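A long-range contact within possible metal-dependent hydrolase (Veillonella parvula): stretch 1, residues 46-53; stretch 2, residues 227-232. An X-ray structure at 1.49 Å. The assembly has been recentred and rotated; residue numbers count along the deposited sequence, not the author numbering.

Stretch 1 (46-53) QQRMPMVD
Stretch 2 227-232: MDTVNH

Two loop segments, neither with regular helix or strand, pack antiparallel and bury 433 Å² between them; the CA register pairs Gln47 with Asn231 (5.6 Å), Met49 with Val230 (5.3 Å) and Pro50 with Thr229 (5.0 Å). Asn231, Thr229 and Met49 (selenomethionine, as is Met51) cover the most surface. Thr229 contributes through both its backbone and its side chain: at phi/psi -134/-59 its O accepts the one hydrogen bond across the stretches, from Met51 N (N to O 2.9 Å, N-H...O angle 148°), and the same O receives a CA-H...O contact from Pro50 CA (3.4 Å, angle at H 138°). Its CA-to-CB bond points away, chi1 is m (-51°), and OG1 donates to Met227 O at 2.9 Å, so the hydroxyl is satisfied within its own loop while the methyl CG2 lies 3.5 Å from Pro50 CB. Pro50 (-65/148, C-gamma endo) follows a cis peptide bond, has no amide hydrogen to donate, and meets Thr229 through carbon atoms. Met49 is extended (-148/156) and buried, its CB toward the other loop; rotamer p, t, m (49°, 172°, -87°) sets CE 3.7 Å from Val230 CG1, an apolar contact, and SE 3.4 Å from Asn231 OD1. The CA-to-CB bond of Asn231 (-73/-33; chi1 p, 63°, chi2 -79°) also points toward stretch 1, with CB 3.4 Å from Gln47 O. Its amide suits a buried site because OD1 and ND2 both find hydrogen bonds outside the two stretches. Met51 (-81/-9; p, t, p at 70°, -172°, 44°) starts sideways, but its flexible chain bends nearer, CG reaching 3.2 Å from Asp228 O and CE 3.4 Å from Val230 O. Asp228, at phi/psi 56/32 (chi1 m, -59°), has a sideways CA-to-CB bond, and its carboxylate, leading off from stretch 1, is hydrogen-bonded elsewhere in the structure.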

ATOM      1  N   GLN A  46       1.184 -19.860  25.150  1.00 20.44           N
ATOM      2  CA  GLN A  46       1.857 -20.417  26.329  1.00 24.48           C
ATOM      3  C   GLN A  46       3.350 -20.647  26.106  1.00 23.15           C
ATOM      4  O   GLN A  46       4.132 -20.710  27.058  1.00 24.24           O
ATOM      5  CB  GLN A  46       1.186 -21.725  26.763  1.00 26.58           C
ATOM      6  CG  GLN A  46      -0.255 -21.565  27.228  1.00 25.61           C
ATOM      7  CD  GLN A  46      -1.269 -21.822  26.128  1.00 27.97           C
ATOM      8  OE1 GLN A  46      -0.968 -21.695  24.933  1.00 23.20           O
ATOM      9  NE2 GLN A  46      -2.483 -22.197  26.529  1.00 25.57           N
ATOM     10  N   GLN A  47       3.745 -20.765  24.845  1.00 19.93           N
ATOM     11  CA  GLN A  47       5.118 -21.089  24.491  1.00 20.81           C
ATOM     12  C   GLN A  47       5.998 -19.841  24.496  1.00 20.58           C
ATOM     13  O   GLN A  47       5.645 -18.811  23.917  1.00 21.12           O
ATOM     14  CB  GLN A  47       5.147 -21.763  23.116  1.00 20.61           C
ATOM     15  CG  GLN A  47       6.539 -22.081  22.596  1.00 23.84           C
ATOM     16  CD  GLN A  47       6.649 -23.516  22.122  1.00 38.69           C
ATOM     17  OE1 GLN A  47       5.905 -23.952  21.239  1.00 32.08           O
ATOM     18  NE2 GLN A  47       7.564 -24.270  22.727  1.00 41.81           N
ATOM     19  N   ARG A  48       7.145 -19.936  25.165  1.00 22.85           N
ATOM     20  CA  ARG A  48       8.087 -18.820  25.205  1.00 20.72           C
ATOM     21  C   ARG A  48       8.850 -18.708  23.886  1.00 20.55           C
ATOM     22  O   ARG A  48       8.891 -19.651  23.099  1.00 21.38           O
ATOM     23  CB  ARG A  48       9.049 -18.984  26.390  1.00 23.17           C
ATOM     24  CG  ARG A  48       8.335 -18.974  27.746  1.00 25.72           C
ATOM     25  CD  ARG A  48       9.300 -18.911  28.928  1.00 30.85           C
ATOM     26  NE  ARG A  48      10.152 -17.725  28.891  1.00 29.41           N
ATOM     27  CZ  ARG A  48       9.779 -16.518  29.302  1.00 30.96           C
ATOM     28  NH1 ARG A  48      10.635 -15.504  29.231  1.00 35.45           N
ATOM     29  NH2 ARG A  48       8.563 -16.317  29.786  1.00 34.22           N
HETATM   30  N   MSE A  49       9.460 -17.552  23.650  1.00 20.58           N
HETATM   31  CA  MSE A  49      10.141 -17.289  22.384  1.00 17.77           C
HETATM   32  C   MSE A  49      11.340 -16.382  22.602  1.00 20.31           C
HETATM   33  O   MSE A  49      11.396 -15.646  23.594  1.00 20.48           O
HETATM   34  CB  MSE A  49       9.179 -16.625  21.384  1.00 17.98           C
HETATM   35  CG  MSE A  49       8.414 -15.444  21.945  1.00 24.15           C
HETATM   36 SE   MSE A  49       7.402 -14.473  20.586  0.58 22.24          SE
HETATM   37  CE  MSE A  49       8.815 -13.259  20.017  1.00 39.18           C
ATOM     38  N   PRO A  50      12.316 -16.440  21.690  1.00 16.59           N
ATOM     39  CA  PRO A  50      12.423 -17.403  20.589  1.00 16.55           C
ATOM     40  C   PRO A  50      12.619 -18.830  21.095  1.00 18.69           C
ATOM     41  O   PRO A  50      13.231 -19.041  22.144  1.00 19.26           O
ATOM     42  CB  PRO A  50      13.654 -16.922  19.817  1.00 16.56           C
ATOM     43  CG  PRO A  50      14.463 -16.190  20.826  1.00 20.47           C
ATOM     44  CD  PRO A  50      13.486 -15.547  21.755  1.00 16.01           C
HETATM   45  N   MSE A  51      12.110 -19.811  20.360  1.00 18.46           N
HETATM   46  CA  MSE A  51      12.144 -21.183  20.852  1.00 19.00           C
HETATM   47  C   MSE A  51      13.486 -21.880  20.637  1.00 19.27           C
HETATM   48  O   MSE A  51      13.710 -22.969  21.173  1.00 19.21           O
HETATM   49  CB  MSE A  51      11.012 -22.008  20.246  1.00 22.90           C
HETATM   50  CG  MSE A  51      11.193 -22.291  18.789  1.00 23.59           C
HETATM   51 SE   MSE A  51       9.592 -23.119  18.025  0.44 25.47          SE
HETATM   52  CE  MSE A  51       8.237 -22.056  18.810  1.00 11.40           C
ATOM     53  N   VAL A  52      14.381 -21.249  19.876  1.00 17.64           N
ATOM     54  CA  VAL A  52      15.725 -21.782  19.676  1.00 16.15           C
ATOM     55  C   VAL A  52      16.709 -20.637  19.812  1.00 17.36           C
ATOM     56  O   VAL A  52      16.346 -19.486  19.589  1.00 17.91           O
ATOM     57  CB  VAL A  52      15.906 -22.438  18.289  1.00 18.27           C
ATOM     58  CG1 VAL A  52      14.976 -23.634  18.147  1.00 21.45           C
ATOM     59  CG2 VAL A  52      15.636 -21.434  17.174  1.00 16.35           C
ATOM     60  N   ASP A  53      17.937 -20.964  20.210  1.00 17.54           N
ATOM     61  CA  ASP A  53      19.019 -19.988  20.269  1.00 15.79           C
ATOM     62  C   ASP A  53      19.497 -19.668  18.861  1.00 20.08           C
ATOM     63  O   ASP A  53      19.177 -20.383  17.909  1.00 22.05           O
ATOM     64  CB  ASP A  53      20.181 -20.538  21.107  1.00 20.18           C
ATOM     65  CG  ASP A  53      19.960 -20.353  22.595  1.00 24.52           C
ATOM     66  OD1 ASP A  53      19.769 -19.191  23.031  1.00 22.41           O
ATOM     67  OD2 ASP A  53      19.958 -21.369  23.328  1.00 23.25           O
HETATM   68  N   MSE A 227       9.964 -19.139  10.433  1.00 13.44           N
HETATM   69  CA  MSE A 227       9.405 -20.344  11.032  1.00 14.70           C
HETATM   70  C   MSE A 227      10.190 -20.858  12.235  1.00 15.18           C
HETATM   71  O   MSE A 227      11.353 -20.494  12.442  1.00 16.88           O
HETATM   72  CB  MSE A 227       9.309 -21.449   9.980  1.00 15.37           C
HETATM   73  CG  MSE A 227       8.252 -21.138   8.925  1.00 14.20           C
HETATM   74 SE   MSE A 227       8.161 -22.402   7.447  0.72 15.99          SE
HETATM   75  CE  MSE A 227       9.709 -21.781   6.449  1.00 19.18           C
ATOM     76  N   ASP A 228       9.512 -21.701  13.012  1.00 14.16           N
ATOM     77  CA  ASP A 228      10.126 -22.471  14.090  1.00 14.55           C
ATOM     78  C   ASP A 228      10.843 -21.585  15.115  1.00 16.53           C
ATOM     79  O   ASP A 228      11.839 -22.011  15.711  1.00 18.62           O
ATOM     80  CB  ASP A 228      11.115 -23.501  13.523  1.00 16.46           C
ATOM     81  CG  ASP A 228      10.475 -24.493  12.548  1.00 19.04           C
ATOM     82  OD1 ASP A 228       9.248 -24.500  12.389  1.00 20.55           O
ATOM     83  OD2 ASP A 228      11.233 -25.276  11.933  1.00 25.30           O
ATOM     84  N   THR A 229      10.344 -20.373  15.337  1.00 16.12           N
ATOM     85  CA  THR A 229      10.999 -19.442  16.258  1.00 14.51           C
ATOM     86  C   THR A 229      10.020 -18.761  17.217  1.00 16.70           C
ATOM     87  O   THR A 229      10.170 -18.871  18.442  1.00 18.19           O
ATOM     88  CB  THR A 229      11.789 -18.360  15.499  1.00 15.43           C
ATOM     89  OG1 THR A 229      12.657 -18.981  14.542  1.00 17.03           O
ATOM     90  CG2 THR A 229      12.630 -17.524  16.478  1.00 15.62           C
ATOM     91  N   VAL A 230       9.041 -18.038  16.677  1.00 16.04           N
ATOM     92  CA  VAL A 230       8.058 -17.382  17.532  1.00 16.48           C
ATOM     93  C   VAL A 230       6.924 -18.353  17.847  1.00 14.86           C
ATOM     94  O   VAL A 230       6.807 -19.410  17.219  1.00 17.77           O
ATOM     95  CB  VAL A 230       7.522 -16.044  16.947  1.00 17.30           C
ATOM     96  CG1 VAL A 230       8.657 -15.018  16.818  1.00 21.17           C
ATOM     97  CG2 VAL A 230       6.817 -16.241  15.607  1.00 16.35           C
ATOM     98  N   ASN A 231       6.110 -18.016  18.839  1.00 16.64           N
ATOM     99  CA  ASN A 231       5.126 -18.971  19.336  1.00 16.04           C
ATOM    100  C   ASN A 231       3.951 -19.192  18.403  1.00 17.66           C
ATOM    101  O   ASN A 231       3.399 -20.296  18.366  1.00 17.66           O
ATOM    102  CB  ASN A 231       4.586 -18.544  20.697  1.00 18.80           C
ATOM    103  CG  ASN A 231       3.840 -17.233  20.626  1.00 21.57           C
ATOM    104  OD1 ASN A 231       4.452 -16.173  20.582  1.00 19.96           O
ATOM    105  ND2 ASN A 231       2.508 -17.295  20.591  1.00 18.34           N
ATOM    106  N   HIS A 232       3.546 -18.148  17.676  1.00 15.55           N
ATOM    107  CA  HIS A 232       2.255 -18.185  16.985  1.00 17.26           C
ATOM    108  C   HIS A 232       2.292 -18.572  15.510  1.00 17.63           C
ATOM    109  O   HIS A 232       1.251 -18.596  14.857  1.00 14.43           O
ATOM    110  CB  HIS A 232       1.465 -16.882  17.192  1.00 18.25           C
ATOM    111  CG  HIS A 232       2.136 -15.653  16.657  1.00 19.13           C
ATOM    112  ND1 HIS A 232       3.500 -15.563  16.473  1.00 21.77           N
ATOM    113  CD2 HIS A 232       1.628 -14.452  16.287  1.00 20.63           C
ATOM    114  CE1 HIS A 232       3.803 -14.363  16.004  1.00 25.18           C
ATOM    115  NE2 HIS A 232       2.685 -13.668  15.887  1.00 21.92           N
TER